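Esterase/lipase (Lactobacillus rhamnosus, PDB 4N5H) probably hydrolyses ester bonds as an esterase or lipase of the alpha/beta-hydrolase fold, and may also transfer acyl groups. Local coordinates at residues Ala24-Glu29 with Leu84-Cys89; Ala181-Val186 with Val279-His284; Ala187-Leu192 with His220-Gln225; Phe235-Gly240 with Ala251-Phe256; Gly240-Phe245 with Trp268-Gly273. The protein carries 1 engineered substitution. All blocks are in the same frame, centred on the assembly; numbering follows the deposited sequence.

Overall arrangement
Contact 2 is the hub of the five. Its segments run beside D243 and H278, which with S146 fit an unconfirmed Ser-His-Asp triad. Contact 5 carries D243, and its centre lies about 12 Å from that of contact 2. Contact 4 is equally near, about 12 Å between centres, and is joined to contact 2 through neighbouring strands 179-183 and 235-240. Contacts 4 and 5 share G240. Contact 3 packs on contact 4 through F223, which touches L252 and F256. Contact 1 reaches contact 2 where R25 and E29 meet Q283 and H284. Contacts 1 and 3 lie on opposite sides of the chain's centre, about 29 Å apart between centres.

Contact 1: residues Ala24-Glu29 with Leu84-Cys89; sequences ARYADE and LNRNYC. With IPA (isopropyl alcohol), chain C.
Y26 and R86 stack, linking the end of helix 2-28 to the start of helix 86-94. The guanidinium of R86 lies over one face of the Y26 ring, with R86 CZ 3.7 Å from the ring centroid, a cation-pi contact. The two planes are only 13° apart. R86 NH1 bonds N83 O and also O2 of an isopropyl alcohol, at 2.8 Å, a molecule probably from the crystallisation liquor.

The Y26 hydroxyl has three partners. It donates to L84 O at 2.9 Å. It accepts from the backbone N of N87 in a nearly straight bond (3.0 Å, 177°) and also from a water that N-H of Y88 holds. A phenylalanine here would probably keep the stack but leave L84 O and the N-H of N87 without this shared partner.

E29 follows the helix in two conformers. In the one described, OE1 meets N87 ND2 tip to tip at 2.8 Å, a bond the other may lack. The amide comes from above the carboxylate plane. A second water joins N87 ND2 to Y26 O and E29 O.

With R86 over the ring, the hydroxyl is probably somewhat polarised. The contact joins the two helix ends by hydrogen bonds as well as by the stack.

Contact 2: residues Ala181-Val186 with Val279-His284; sequences ALVCPV and VFNVQH
C184 and V279 are the nearest backbone pair, CA to CA 6.0 Å, and both have positive phi, C184 as the chain leaves strand 179-183 and V279 just before helix 280-283. One hydrogen bond links the two turns. V279 N donates to C184 SG at 3.5 Å, and at 171° the bond is nearly straight. The thiol gets there because SG stands anti to the carbonyl carbon, chi1 -58°.

The remaining touches are mostly apolar. V279 CG1 sits against C184 CB at 4.0 Å and against V183 CG1 at 4.2 Å. V183 CG1 also meets V282 CG2, again at 4.2 Å. The same V183 methyl approaches the N281 side chain tip to tip, with OD1 of N281 at 3.3 Å from V183 CG1. The amide nitrogen of N281 is taken up elsewhere, by N294 on helix 288-311. V183 CG1 thus touches V279, N281 and V282, and all five touching residues are buried.

Beyond the two segments, C184 touches D243 and H278, and V279 touches residues that resemble a nucleophile elbow. A central strand ending beside the loop that bears a histidine is a feature of the alpha/beta-hydrolase fold. The contact probably lies beside the active site, where D243 and H278 fit the acid and base.

Contact 3: residues Ala187-Leu192 with His220-Gln225; sequences AEPSKL and HLNFSQ
The carboxylate of E188 is gripped by S224 through both of its oxygens. S224 OG donates to E188 OE1 at 2.6 Å, and S224 N donates to E188 OE2 at 2.8 Å. Both bonds use syn lone pairs. The loop is thus tied to the first turn of helix 223-226, in an alpha/beta-hydrolase fold where a set of helices is inserted between strands 179-183 and 235-240. A187 O adds a second grip, taking the N-H of F223 at 2.9 Å in a bond of 174°. The E188 chain bends at chi2 (-72°), which turns CD back toward the helix start. A water joins E188 OE1 to N222 OD1, weakly at the latter.

N222 and S190 pair twice. S190 N donates to N222 OD1 at 2.9 Å, on a lone pair in the carbonyl plane, and N222 ND2 returns a bond to S190 OG. Q225 fixes the amide from within the helix segment. Its OE1 receives both N222 N and N222 ND2, each at 2.9 Å.

Contact 4: residues Phe235-Gly240 with Ala251-Phe256; sequences FMLIGG and ALLKVF
F256 and F235 meet at the heart of this contact. F256 CZ lies 3.7 Å from F235 CB, and F256 CE1 lies over one face of the F235 ring toward its rim. The ring planes are 53° apart, so the pair is oblique. L237 fills the other half. Its CD2 meets L253 CD2 at 3.6 Å, and its CD1 meets L252 CD2 at 4.3 Å. The CB of L237 sits at the edge of the F256 ring, 4.4 Å from CE2.

Within the helix, L252 CG lies over a face of the F256 ring and helps to fix its rotation. With L237 CG anti to the backbone N (chi1 174°), the branch is carried out to the helix leucines. An alanine in place of F256 would probably open a gap beside F235 and leave L252 CG without the ring it lies against.

The strand and helix segments run nearly antiparallel, with axes 10.8 Å apart at closest and crossing at -163°. They are the first two elements of a beta-alpha-beta crossover that ends in strand 263-268. There F256 meets the ring of Y263, L253 touches Y263 and T265, and L252 leans on L182 of strand 179-183. F223 of helix 223-226 packs on F256, L252 and V255.

Contact 5: residues Gly240-Phe245 with Trp268-Gly273; sequences GQNDSF and WPASAG
Q241 and N242 send their side chains to separate parts of segment 268-273. Q241 OE1 reaches the start of its turn and accepts the N-H of A270 at 2.9 Å, on a lone pair in the carbonyl plane. CG of Q241 stands anti to the carbonyl carbon (chi1 -60°) and the chain is extended beyond it, which carries the amide across to A270. The same oxygen lies 3.6 Å from A270 CB.

N242 instead directs its ND2 at the far end of that turn, 3.2 Å from G273 O and 4.0 Å from A270 CB. Two waters fill in around the amide. One links N242 ND2 to P269 O and G273 O, and the other links it to A270 O. The oxygen of the N242 amide bonds Q45 of the second subunit.

The backbone adds a bond from Q241 N to W268 O at 2.8 Å. G240 lets the segments close up: its CA lies 3.1 Å from W268 O, where a side chain would clash.

D243 ends the type I turn that begins at G240. Its OD1 accepts from F245 N in an Asx turn and also from H278, consistent with a triad acid.

G240 and W268 form a parallel bridge at the C-terminal ends of neighbouring strands 235-240 and 263-268. The W268 indole is held by helix 288-311, with NE1 bonded to T293, and meets F280 of helix 280-283 edge-to-face.

Contact 1: residues Ala24-Glu29 with Leu84-Cys89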
# COMPACT_ATOMS: atom_id res chain seq x y z
N ALA A 24 5.35 1.51 12.54
CA ALA A 24 6.05 0.24 12.12
C ALA A 24 5.11 -0.93 12.48
O ALA A 24 4.86 -1.85 11.69
CB ALA A 24 7.40 0.07 12.82
N ARG A 25 4.51 -0.84 13.68
CA ARG A 25 3.57 -1.94 14.11
C ARG A 25 2.41 -2.04 13.17
O ARG A 25 2.03 -3.18 12.77
CB ARG A 25 3.09 -1.71 15.54
CG ARG A 25 2.09 -2.78 16.00
CD ARG A 25 1.48 -2.45 17.39
NE ARG A 25 2.56 -2.04 18.23
CZ ARG A 25 2.76 -0.81 18.70
NH1 ARG A 25 1.85 0.09 18.55
NH2 ARG A 25 3.90 -0.53 19.28
N TYR A 26 1.70 -0.93 12.83
CA TYR A 26 0.56 -0.99 11.99
C TYR A 26 0.92 -1.40 10.55
O TYR A 26 0.11 -1.99 9.86
CB TYR A 26 -0.06 0.35 11.89
CG TYR A 26 -1.13 0.43 12.89
CD1 TYR A 26 -2.39 -0.09 12.54
CD2 TYR A 26 -0.98 1.11 14.12
CE1 TYR A 26 -3.46 -0.02 13.43
CE2 TYR A 26 -2.08 1.22 15.01
CZ TYR A 26 -3.30 0.62 14.67
OH TYR A 26 -4.45 0.60 15.41
N ALA A 27 2.16 -1.15 10.13
CA ALA A 27 2.53 -1.56 8.76
C ALA A 27 2.57 -3.04 8.68
O ALA A 27 2.25 -3.55 7.59
CB ALA A 27 3.90 -1.02 8.34
N ASP A 28 2.82 -3.74 9.78
CA ASP A 28 2.89 -5.15 9.66
C ASP A 28 1.69 -5.98 10.18
O ASP A 28 1.44 -7.09 9.76
CB ASP A 28 4.04 -5.59 10.44
CG ASP A 28 5.38 -5.24 9.77
OD1 ASP A 28 5.46 -5.10 8.54
OD2 ASP A 28 6.30 -5.05 10.52
N GLU A 29 1.01 -5.44 11.16
CA GLU A 29 0.04 -6.20 11.90
C GLU A 29 -1.10 -6.63 11.03
O GLU A 29 -1.65 -5.83 10.20
CB GLU A 29 -0.46 -5.32 13.07
CG GLU A 29 -1.28 -6.10 14.07
CD GLU A 29 -2.03 -5.27 15.11
OE1 GLU A 29 -2.17 -4.03 15.02
OE2 GLU A 29 -2.52 -5.92 16.06
N LEU A 84 -5.45 5.98 16.06
CA LEU A 84 -4.43 5.25 16.81
C LEU A 84 -4.81 3.85 17.18
O LEU A 84 -4.00 2.93 17.02
CB LEU A 84 -3.96 6.04 18.04
CG LEU A 84 -2.91 5.42 18.92
CD1 LEU A 84 -1.61 5.30 18.11
CD2 LEU A 84 -2.62 6.31 20.12
N ASN A 85 -6.05 3.69 17.70
CA ASN A 85 -6.54 2.38 18.11
C ASN A 85 -7.45 1.74 17.10
O ASN A 85 -8.32 0.93 17.43
CB ASN A 85 -7.31 2.56 19.47
CG ASN A 85 -6.39 2.84 20.65
OD1 ASN A 85 -5.17 2.90 20.54
ND2 ASN A 85 -7.01 3.02 21.81
N ARG A 86 -7.23 2.03 15.81
CA ARG A 86 -8.13 1.49 14.83
C ARG A 86 -8.23 -0.04 14.79
O ARG A 86 -9.34 -0.56 14.64
CB ARG A 86 -7.88 2.06 13.47
CG ARG A 86 -6.58 1.62 12.85
CD ARG A 86 -6.27 2.57 11.66
NE ARG A 86 -4.96 2.35 11.06
CZ ARG A 86 -3.84 2.91 11.45
NH1 ARG A 86 -3.81 3.73 12.46
NH2 ARG A 86 -2.71 2.64 10.79
N ASN A 87 -7.11 -0.77 14.95
CA ASN A 87 -7.19 -2.24 14.85
C ASN A 87 -7.94 -2.82 16.05
O ASN A 87 -8.76 -3.69 15.86
CB ASN A 87 -5.82 -2.87 14.73
CG ASN A 87 -5.31 -2.78 13.28
OD1 ASN A 87 -6.03 -2.32 12.33
ND2 ASN A 87 -4.10 -3.22 13.10
N TYR A 88 -7.71 -2.26 17.21
CA TYR A 88 -8.45 -2.71 18.41
C TYR A 88 -9.92 -2.43 18.25
O TYR A 88 -10.77 -3.30 18.52
CB TYR A 88 -7.92 -1.96 19.62
CG TYR A 88 -8.62 -2.12 20.94
CD1 TYR A 88 -9.33 -1.06 21.48
CD2 TYR A 88 -8.58 -3.31 21.66
CE1 TYR A 88 -9.96 -1.15 22.71
CE2 TYR A 88 -9.17 -3.40 22.90
CZ TYR A 88 -9.81 -2.31 23.46
OH TYR A 88 -10.40 -2.35 24.69
N CYS A 89 -10.26 -1.23 17.79
CA CYS A 89 -11.68 -0.90 17.53
C CYS A 89 -12.30 -1.81 16.49
O CYS A 89 -13.45 -2.25 16.65
CB CYS A 89 -11.85 0.55 17.16
SG CYS A 89 -11.58 1.72 18.54
C1 IPA C . -0.02 4.31 11.83
C2 IPA C . -0.23 5.05 13.18
C3 IPA C . 0.32 6.44 12.89
O2 IPA C . -1.68 5.17 13.48
O HOH W 1 -5.19 -0.74 17.89
O HOH W 2 -2.26 -3.23 10.68

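Contact 2: residues Ala181-Val186 with Val279-His284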
# COMPACT_ATOMS: atom_id res chain seq x y z
N ALA A 181 -14.40 -0.04 31.35
CA ALA A 181 -13.23 -0.93 31.30
C ALA A 181 -11.94 -0.12 31.08
O ALA A 181 -11.83 0.62 30.09
CB ALA A 181 -13.34 -1.96 30.25
N LEU A 182 -11.05 -0.22 32.03
CA LEU A 182 -9.80 0.56 32.00
C LEU A 182 -8.66 -0.38 31.71
O LEU A 182 -8.45 -1.34 32.44
CB LEU A 182 -9.59 1.27 33.30
CG LEU A 182 -10.76 2.12 33.81
CD1 LEU A 182 -10.45 2.69 35.19
CD2 LEU A 182 -11.20 3.18 32.86
N VAL A 183 -7.88 -0.09 30.69
CA VAL A 183 -6.76 -0.93 30.32
C VAL A 183 -5.46 -0.18 30.70
O VAL A 183 -5.14 0.82 30.10
CB VAL A 183 -6.74 -1.27 28.79
CG1 VAL A 183 -5.52 -2.09 28.37
CG2 VAL A 183 -7.99 -2.03 28.41
N CYS A 184 -4.71 -0.73 31.65
CA CYS A 184 -3.49 -0.14 32.17
C CYS A 184 -3.64 1.37 32.40
O CYS A 184 -2.88 2.18 31.89
CB CYS A 184 -2.27 -0.36 31.25
SG CYS A 184 -1.94 -2.12 30.95
N PRO A 185 -4.67 1.75 33.18
CA PRO A 185 -4.93 3.17 33.29
C PRO A 185 -3.84 3.89 34.08
O PRO A 185 -3.20 3.30 34.95
CB PRO A 185 -6.21 3.25 34.11
CG PRO A 185 -6.18 2.00 34.89
CD PRO A 185 -5.65 0.95 33.92
N VAL A 186 -3.68 5.18 33.79
CA VAL A 186 -2.92 6.12 34.62
C VAL A 186 -3.89 7.01 35.38
O VAL A 186 -3.99 8.18 35.17
CB VAL A 186 -1.88 6.82 33.79
CG1 VAL A 186 -0.93 7.61 34.72
CG2 VAL A 186 -1.05 5.72 33.12
N VAL A 279 -0.60 -2.04 27.75
CA VAL A 279 -1.64 -2.00 26.77
C VAL A 279 -1.52 -3.02 25.64
O VAL A 279 -1.90 -2.75 24.51
CB VAL A 279 -1.93 -0.59 26.20
CG1 VAL A 279 -2.30 0.38 27.34
CG2 VAL A 279 -0.84 -0.04 25.36
N PHE A 280 -1.03 -4.21 25.96
CA PHE A 280 -0.71 -5.20 24.90
C PHE A 280 -1.95 -5.61 24.13
O PHE A 280 -1.87 -5.82 22.93
CB PHE A 280 -0.00 -6.47 25.48
CG PHE A 280 -0.96 -7.37 26.21
CD1 PHE A 280 -1.72 -8.32 25.53
CD2 PHE A 280 -1.15 -7.26 27.62
CE1 PHE A 280 -2.66 -9.09 26.23
CE2 PHE A 280 -2.02 -8.04 28.31
CZ PHE A 280 -2.83 -8.99 27.61
N ASN A 281 -3.06 -5.65 24.82
CA ASN A 281 -4.35 -6.11 24.20
C ASN A 281 -5.02 -5.15 23.23
O ASN A 281 -5.87 -5.51 22.44
CB ASN A 281 -5.32 -6.62 25.24
CG ASN A 281 -5.71 -5.56 26.22
OD1 ASN A 281 -4.82 -5.03 26.93
ND2 ASN A 281 -6.93 -5.14 26.19
N VAL A 282 -4.61 -3.91 23.34
CA VAL A 282 -4.95 -2.84 22.42
C VAL A 282 -3.96 -2.78 21.21
O VAL A 282 -4.36 -2.62 20.02
CB VAL A 282 -4.91 -1.48 23.11
CG1 VAL A 282 -5.24 -0.32 22.15
CG2 VAL A 282 -5.98 -1.46 24.23
N GLN A 283 -2.67 -2.92 21.50
CA GLN A 283 -1.65 -2.87 20.45
C GLN A 283 -1.59 -4.09 19.56
O GLN A 283 -1.29 -3.92 18.38
CB GLN A 283 -0.28 -2.62 21.04
CG GLN A 283 -0.18 -1.29 21.69
CD GLN A 283 1.24 -1.04 22.27
OE1 GLN A 283 2.01 -1.96 22.58
NE2 GLN A 283 1.61 0.28 22.25
N HIS A 284 -1.94 -5.28 20.07
CA HIS A 284 -1.93 -6.53 19.30
C HIS A 284 -3.17 -7.34 19.56
O HIS A 284 -3.18 -8.36 20.34
CB HIS A 284 -0.71 -7.34 19.67
CG HIS A 284 0.53 -6.85 19.01
ND1 HIS A 284 0.80 -7.14 17.69
CD2 HIS A 284 1.45 -5.97 19.40
CE1 HIS A 284 1.91 -6.48 17.32
NE2 HIS A 284 2.30 -5.77 18.35

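Contact 3: residues Ala187-Leu192 with His220-Gln225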
# COMPACT_ATOMS: atom_id res chain seq x y z
N ALA A 187 -4.69 6.38 36.21
CA ALA A 187 -5.81 7.09 36.80
C ALA A 187 -5.44 7.99 37.98
O ALA A 187 -6.28 8.86 38.35
CB ALA A 187 -6.92 6.14 37.16
N GLU A 188 -4.21 7.80 38.52
CA GLU A 188 -3.71 8.63 39.61
C GLU A 188 -2.43 9.35 39.20
O GLU A 188 -1.33 9.01 39.67
CB GLU A 188 -3.50 7.76 40.86
CG GLU A 188 -4.73 7.05 41.34
CD GLU A 188 -5.74 8.00 41.98
OE1 GLU A 188 -5.36 8.74 42.94
OE2 GLU A 188 -6.87 8.01 41.56
N PRO A 189 -2.54 10.32 38.27
CA PRO A 189 -1.33 10.91 37.69
C PRO A 189 -0.45 11.59 38.77
O PRO A 189 0.79 11.65 38.59
CB PRO A 189 -1.84 11.94 36.73
CG PRO A 189 -3.23 11.97 36.79
CD PRO A 189 -3.72 10.78 37.51
N SER A 190 -1.05 11.96 39.90
CA SER A 190 -0.22 12.67 40.97
C SER A 190 0.78 11.72 41.59
O SER A 190 1.81 12.21 42.15
CB SER A 190 -1.12 13.33 42.06
OG SER A 190 -1.85 14.31 41.44
N LYS A 191 0.56 10.42 41.48
CA LYS A 191 1.52 9.39 41.92
C LYS A 191 2.55 9.04 40.87
O LYS A 191 3.34 8.09 41.08
CB LYS A 191 0.75 8.12 42.26
CG LYS A 191 -0.19 8.28 43.41
CD LYS A 191 -0.76 6.92 43.76
CE LYS A 191 -1.80 7.02 44.86
NZ LYS A 191 -1.19 7.72 46.03
N LEU A 192 2.55 9.71 39.71
CA LEU A 192 3.51 9.34 38.66
C LEU A 192 4.99 9.35 39.19
O LEU A 192 5.81 8.49 38.77
CB LEU A 192 3.36 10.19 37.41
CG LEU A 192 2.23 9.66 36.50
CD1 LEU A 192 2.02 10.67 35.43
CD2 LEU A 192 2.70 8.37 35.88
N HIS A 220 -9.00 17.96 40.94
CA HIS A 220 -9.85 16.92 40.33
C HIS A 220 -9.11 16.22 39.14
O HIS A 220 -9.79 15.88 38.17
CB HIS A 220 -11.13 17.55 39.86
CG HIS A 220 -11.95 18.12 40.93
ND1 HIS A 220 -11.76 19.41 41.41
CD2 HIS A 220 -12.85 17.55 41.76
CE1 HIS A 220 -12.57 19.62 42.42
NE2 HIS A 220 -13.25 18.52 42.66
N LEU A 221 -7.81 16.04 39.26
CA LEU A 221 -6.90 15.44 38.22
C LEU A 221 -6.91 13.89 38.38
O LEU A 221 -6.58 13.22 37.43
CB LEU A 221 -5.45 15.88 38.41
CG LEU A 221 -4.76 17.07 37.90
CD1 LEU A 221 -3.31 16.72 37.77
CD2 LEU A 221 -5.27 17.55 36.58
N ASN A 222 -7.21 13.39 39.59
CA ASN A 222 -7.05 11.98 39.94
C ASN A 222 -8.39 11.36 40.13
O ASN A 222 -9.34 11.95 40.65
CB ASN A 222 -6.20 11.84 41.20
CG ASN A 222 -4.81 12.40 41.04
OD1 ASN A 222 -3.90 11.72 40.59
ND2 ASN A 222 -4.64 13.69 41.37
N PHE A 223 -8.55 10.10 39.71
CA PHE A 223 -9.81 9.40 39.99
C PHE A 223 -10.20 9.46 41.46
O PHE A 223 -11.37 9.56 41.78
CB PHE A 223 -9.71 7.95 39.49
CG PHE A 223 -10.92 7.15 39.72
CD1 PHE A 223 -11.98 7.26 38.88
CD2 PHE A 223 -10.96 6.21 40.74
CE1 PHE A 223 -13.15 6.55 39.07
CE2 PHE A 223 -12.09 5.46 40.93
CZ PHE A 223 -13.19 5.64 40.09
N SER A 224 -9.23 9.30 42.35
CA SER A 224 -9.49 9.33 43.77
C SER A 224 -10.16 10.66 44.18
O SER A 224 -10.76 10.69 45.24
CB SER A 224 -8.21 9.17 44.54
OG SER A 224 -7.19 10.10 44.23
N GLN A 225 -9.97 11.74 43.39
CA GLN A 225 -10.59 13.06 43.68
C GLN A 225 -11.95 13.19 43.10
O GLN A 225 -12.73 13.97 43.61
CB GLN A 225 -9.73 14.18 43.20
CG GLN A 225 -8.47 14.35 43.94
CD GLN A 225 -7.44 15.12 43.22
OE1 GLN A 225 -7.19 14.99 42.04
NE2 GLN A 225 -6.73 15.95 44.00
O HOH W 3 -3.30 10.43 43.32

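Contact 4: residues Phe235-Gly240 with Ala251-Phe256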
# COMPACT_ATOMS: atom_id res chain seq x y z
N PHE A 235 -16.89 -1.19 37.08
CA PHE A 235 -15.60 -1.04 36.41
C PHE A 235 -15.00 -2.39 36.15
O PHE A 235 -15.30 -3.42 36.82
CB PHE A 235 -14.62 -0.24 37.19
CG PHE A 235 -14.90 1.26 37.15
CD1 PHE A 235 -15.98 1.82 37.82
CD2 PHE A 235 -14.09 2.14 36.43
CE1 PHE A 235 -16.23 3.19 37.77
CE2 PHE A 235 -14.33 3.48 36.43
CZ PHE A 235 -15.41 4.02 37.04
N MET A 236 -14.12 -2.44 35.13
CA MET A 236 -13.28 -3.64 34.91
C MET A 236 -11.85 -3.18 34.70
O MET A 236 -11.60 -2.28 33.82
CB MET A 236 -13.76 -4.43 33.72
CG MET A 236 -12.96 -5.67 33.43
SD MET A 236 -13.57 -6.55 32.00
CE MET A 236 -12.41 -7.94 31.97
N LEU A 237 -10.93 -3.69 35.47
CA LEU A 237 -9.56 -3.24 35.43
C LEU A 237 -8.73 -4.34 34.79
O LEU A 237 -8.71 -5.47 35.28
CB LEU A 237 -9.01 -2.93 36.81
CG LEU A 237 -7.56 -2.58 36.92
CD1 LEU A 237 -7.28 -1.31 36.08
CD2 LEU A 237 -7.18 -2.36 38.40
N ILE A 238 -8.10 -3.97 33.68
CA ILE A 238 -7.29 -4.84 32.82
C ILE A 238 -5.87 -4.40 32.81
O ILE A 238 -5.57 -3.22 32.65
CB ILE A 238 -7.88 -4.82 31.40
CG1 ILE A 238 -9.28 -5.38 31.39
CG2 ILE A 238 -6.98 -5.52 30.40
CD1 ILE A 238 -10.09 -5.06 30.14
N GLY A 239 -4.94 -5.37 32.90
CA GLY A 239 -3.52 -5.03 32.87
C GLY A 239 -2.72 -6.21 33.35
O GLY A 239 -3.07 -7.38 33.02
N GLY A 240 -1.65 -5.94 34.08
CA GLY A 240 -0.86 -7.04 34.58
C GLY A 240 0.44 -6.62 35.16
O GLY A 240 0.88 -5.48 35.04
N ALA A 251 -2.59 1.11 42.75
CA ALA A 251 -3.13 2.32 43.41
C ALA A 251 -4.60 2.43 43.17
O ALA A 251 -5.39 2.72 44.11
CB ALA A 251 -2.43 3.58 42.94
N LEU A 252 -5.05 2.23 41.92
CA LEU A 252 -6.47 2.27 41.65
C LEU A 252 -7.31 1.25 42.37
O LEU A 252 -8.43 1.52 42.82
CB LEU A 252 -6.74 2.07 40.14
CG LEU A 252 -8.16 2.30 39.74
CD1 LEU A 252 -8.69 3.67 40.17
CD2 LEU A 252 -8.19 2.28 38.18
N LEU A 253 -6.78 0.03 42.56
CA LEU A 253 -7.55 -0.92 43.29
C LEU A 253 -7.85 -0.43 44.77
O LEU A 253 -8.91 -0.65 45.29
CB LEU A 253 -6.83 -2.25 43.34
CG LEU A 253 -6.77 -3.07 42.06
CD1 LEU A 253 -5.78 -4.22 42.30
CD2 LEU A 253 -8.13 -3.54 41.71
N LYS A 254 -6.86 0.15 45.37
CA LYS A 254 -7.03 0.68 46.70
C LYS A 254 -8.10 1.77 46.72
O LYS A 254 -8.89 1.86 47.64
CB LYS A 254 -5.71 1.22 47.26
CG LYS A 254 -4.75 0.11 47.60
CD LYS A 254 -3.39 0.71 47.92
CE LYS A 254 -2.46 -0.42 48.27
NZ LYS A 254 -1.11 0.06 47.92
N VAL A 255 -8.09 2.65 45.72
CA VAL A 255 -9.19 3.66 45.58
C VAL A 255 -10.54 3.03 45.38
O VAL A 255 -11.55 3.44 46.02
CB VAL A 255 -8.93 4.65 44.42
CG1 VAL A 255 -10.10 5.61 44.30
CG2 VAL A 255 -7.60 5.32 44.62
N PHE A 256 -10.60 1.97 44.53
CA PHE A 256 -11.81 1.25 44.34
C PHE A 256 -12.34 0.68 45.69
O PHE A 256 -13.52 0.80 46.03
CB PHE A 256 -11.63 0.10 43.40
CG PHE A 256 -11.55 0.46 41.88
CD1 PHE A 256 -11.95 1.69 41.35
CD2 PHE A 256 -11.23 -0.58 40.98
CE1 PHE A 256 -11.91 1.89 39.96
CE2 PHE A 256 -11.24 -0.36 39.60
CZ PHE A 256 -11.62 0.86 39.10

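Contact 5: residues Gly240-Phe245 with Trp268-Gly273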
# COMPACT_ATOMS: atom_id res chain seq x y z
N GLY A 240 -1.65 -5.94 34.08
CA GLY A 240 -0.86 -7.04 34.58
C GLY A 240 0.44 -6.62 35.16
O GLY A 240 0.88 -5.48 35.04
N GLN A 241 1.13 -7.60 35.80
CA GLN A 241 2.37 -7.31 36.46
C GLN A 241 3.51 -6.95 35.54
O GLN A 241 4.46 -6.34 36.02
CB GLN A 241 2.78 -8.55 37.29
CG GLN A 241 1.73 -8.87 38.30
CD GLN A 241 2.20 -9.94 39.26
OE1 GLN A 241 2.67 -11.00 38.85
NE2 GLN A 241 2.00 -9.69 40.55
N ASN A 242 3.44 -7.18 34.22
CA ASN A 242 4.40 -6.69 33.29
C ASN A 242 4.02 -5.37 32.60
O ASN A 242 4.70 -4.90 31.70
CB ASN A 242 4.79 -7.78 32.25
CG ASN A 242 5.95 -8.62 32.76
OD1 ASN A 242 7.00 -8.07 33.05
ND2 ASN A 242 5.74 -9.90 32.94
N ASP A 243 2.91 -4.75 33.00
CA ASP A 243 2.62 -3.37 32.63
C ASP A 243 3.62 -2.41 33.28
O ASP A 243 3.79 -2.47 34.48
CB ASP A 243 1.16 -3.08 33.10
CG ASP A 243 0.75 -1.63 32.92
OD1 ASP A 243 1.33 -0.97 32.03
OD2 ASP A 243 -0.15 -1.20 33.64
N SER A 244 4.32 -1.61 32.53
CA SER A 244 5.21 -0.64 33.09
C SER A 244 4.46 0.30 34.05
O SER A 244 5.07 0.78 34.99
CB SER A 244 5.79 0.22 32.00
OG SER A 244 4.80 0.76 31.13
N PHE A 245 3.14 0.46 33.90
CA PHE A 245 2.28 1.23 34.85
C PHE A 245 1.54 0.40 35.83
O PHE A 245 0.52 0.81 36.39
CB PHE A 245 1.30 2.10 34.06
CG PHE A 245 1.97 3.25 33.36
CD1 PHE A 245 2.40 3.13 32.06
CD2 PHE A 245 2.24 4.41 34.06
CE1 PHE A 245 2.94 4.18 31.32
CE2 PHE A 245 2.87 5.46 33.36
CZ PHE A 245 3.14 5.35 31.99
N TRP A 268 -2.97 -9.84 34.42
CA TRP A 268 -2.14 -10.96 34.08
C TRP A 268 -0.95 -11.04 35.06
O TRP A 268 -0.22 -10.04 35.29
CB TRP A 268 -1.69 -10.79 32.61
CG TRP A 268 -2.80 -11.00 31.63
CD1 TRP A 268 -3.75 -10.09 31.20
CD2 TRP A 268 -3.11 -12.25 30.97
NE1 TRP A 268 -4.57 -10.69 30.30
CE2 TRP A 268 -4.21 -11.99 30.13
CE3 TRP A 268 -2.54 -13.53 30.99
CZ2 TRP A 268 -4.79 -12.97 29.35
CZ3 TRP A 268 -3.12 -14.52 30.20
CH2 TRP A 268 -4.20 -14.23 29.38
N PRO A 269 -0.62 -12.26 35.50
CA PRO A 269 0.60 -12.42 36.33
C PRO A 269 1.89 -12.34 35.53
O PRO A 269 1.94 -12.66 34.33
CB PRO A 269 0.40 -13.83 36.91
CG PRO A 269 -0.32 -14.56 35.90
CD PRO A 269 -1.29 -13.56 35.22
N ALA A 270 2.97 -12.04 36.20
CA ALA A 270 4.27 -11.98 35.56
C ALA A 270 4.65 -13.28 34.87
O ALA A 270 5.28 -13.27 33.83
CB ALA A 270 5.37 -11.54 36.53
N SER A 271 4.20 -14.38 35.44
CA SER A 271 4.45 -15.71 34.90
C SER A 271 3.84 -15.92 33.53
O SER A 271 4.30 -16.81 32.77
CB SER A 271 3.94 -16.77 35.91
OG SER A 271 2.56 -16.69 36.09
N ALA A 272 2.81 -15.14 33.17
CA ALA A 272 2.21 -15.22 31.84
C ALA A 272 3.04 -14.53 30.74
O ALA A 272 2.76 -14.64 29.52
CB ALA A 272 0.82 -14.61 31.81
N GLY A 273 4.14 -13.93 31.09
CA GLY A 273 5.16 -13.63 30.14
C GLY A 273 5.53 -12.13 29.99
O GLY A 273 4.72 -11.25 30.23
O HOH W 4 2.85 -10.90 32.26
O HOH W 5 7.90 -12.27 32.80